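Local coordinates for protein putative O-methyltransferase (Klebsiella pneumoniae subsp. pneumoniae, PDB 3TFW) that probably transfers a methyl group from S-adenosylmethionine to a hydroxyl oxygen of a substrate that is not established, at residues Asp46-Ala49 against Asn50-Gln53. Residues are numbered along the deposited sequence; the frame is centred on the assembly and turned at random.
Sequences DVAA and NQGQ
From A48, the N-cap residue, to Q53 the chain passes out of an extended loop (psi 158° at A48) into the first turn of helix 49-62, whose first i+4 to i hydrogen bonds run from G52 N to A48 O and from Q53 N to A49 O. G52 N lies 3.0 Å from A48 O at a nearly linear N-H...O angle of 167°; Q51 N makes a weak, strongly bent bond to A48 O. The N3 residue Q51 supplies the reciprocal half of a capping box, its OE1 accepting the N-H of A48 (N to OE1 3.1 Å) with the donor well above the side-chain carbonyl plane and so not on a lone pair; the other half is absent because A48 has no polar side chain. Q51 gets there because CG sits beside its own backbone N (chi1 -58°) and the chain then runs extended, crossing V47 at a slant with OE1 3.3 Å from V47 CB. V47 CG2 rests near G52 N, 3.8 Å away, while the valine also packs on Y76 and S77 of helix 76-82. N50 lays OD1 against A48 CB at 3.3 Å: CG lies between the backbone N and the carbonyl carbon, which turns OD1 back toward A48. N50 ND2 is hydrogen-bonded to A207 O, and the backbone O of N50 to T206 OG1, both of the second subunit. A48 is thus tied to the first turn at both its backbone polar atoms, so the cap is closed largely by backbone and one glutamine, beside a subunit interface to which N50 contributes two hydrogen bonds.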
loop_
_atom_site.group_PDB
_atom_site.type_symbol
_atom_site.label_atom_id
_atom_site.label_comp_id
_atom_site.label_asym_id
_atom_site.label_seq_id
_atom_site.Cartn_x
_atom_site.Cartn_y
_atom_site.Cartn_z
ATOM N N ASP A 46 11.665 0.573 14.391
ATOM C CA ASP A 46 10.206 0.605 14.423
ATOM C C ASP A 46 9.666 1.300 13.171
ATOM O O ASP A 46 10.276 2.247 12.678
ATOM C CB ASP A 46 9.713 1.348 15.666
ATOM C CG ASP A 46 10.357 0.842 16.942
ATOM O OD1 ASP A 46 9.724 0.025 17.632
ATOM O OD2 ASP A 46 11.507 1.239 17.234
ATOM N N VAL A 47 8.530 0.831 12.661
ATOM C CA VAL A 47 7.852 1.540 11.564
ATOM C C VAL A 47 7.271 2.872 12.045
ATOM O O VAL A 47 6.987 3.041 13.237
ATOM C CB VAL A 47 6.756 0.681 10.878
ATOM C CG1 VAL A 47 7.376 -0.566 10.241
ATOM C CG2 VAL A 47 5.629 0.321 11.846
ATOM N N ALA A 48 7.111 3.820 11.119
ATOM C CA ALA A 48 6.421 5.075 11.407
ATOM C C ALA A 48 4.927 4.798 11.596
ATOM O O ALA A 48 4.427 3.781 11.114
ATOM C CB ALA A 48 6.653 6.072 10.271
ATOM N N ALA A 49 4.210 5.690 12.283
ATOM C CA ALA A 49 2.797 5.456 12.598
ATOM C C ALA A 49 1.926 5.231 11.361
ATOM O O ALA A 49 0.984 4.453 11.405
ATOM C CB ALA A 49 2.224 6.595 13.448
ATOM N N ASN A 50 2.238 5.922 10.266
ATOM C CA ASN A 50 1.448 5.758 9.039
ATOM C C ASN A 50 1.676 4.391 8.398
ATOM O O ASN A 50 0.767 3.834 7.775
ATOM C CB ASN A 50 1.685 6.905 8.038
ATOM C CG ASN A 50 3.137 7.016 7.592
ATOM O OD1 ASN A 50 4.056 6.703 8.342
ATOM N ND2 ASN A 50 3.347 7.485 6.367
ATOM N N GLN A 51 2.887 3.863 8.553
ATOM C CA GLN A 51 3.197 2.512 8.074
ATOM C C GLN A 51 2.481 1.469 8.935
ATOM O O GLN A 51 1.922 0.513 8.411
ATOM C CB GLN A 51 4.700 2.259 8.042
ATOM C CG GLN A 51 5.469 3.265 7.168
ATOM C CD GLN A 51 6.982 3.116 7.284
ATOM O OE1 GLN A 51 7.503 2.677 8.311
ATOM N NE2 GLN A 51 7.696 3.492 6.221
ATOM N N GLY A 52 2.487 1.663 10.252
ATOM C CA GLY A 52 1.713 0.801 11.155
ATOM C C GLY A 52 0.233 0.756 10.800
ATOM O O GLY A 52 -0.372 -0.321 10.737
ATOM N N GLN A 53 -0.362 1.924 10.568
ATOM C CA GLN A 53 -1.776 1.995 10.217
ATOM C C GLN A 53 -2.043 1.281 8.890
ATOM O O GLN A 53 -3.078 0.640 8.721
ATOM C CB GLN A 53 -2.251 3.467 10.182
ATOM C CG GLN A 53 -3.742 3.662 9.956
ATOM C CD GLN A 53 -4.605 3.030 11.011
ATOM O OE1 GLN A 53 -4.956 1.842 10.935
ATOM N NE2 GLN A 53 -5.004 3.831 11.983
#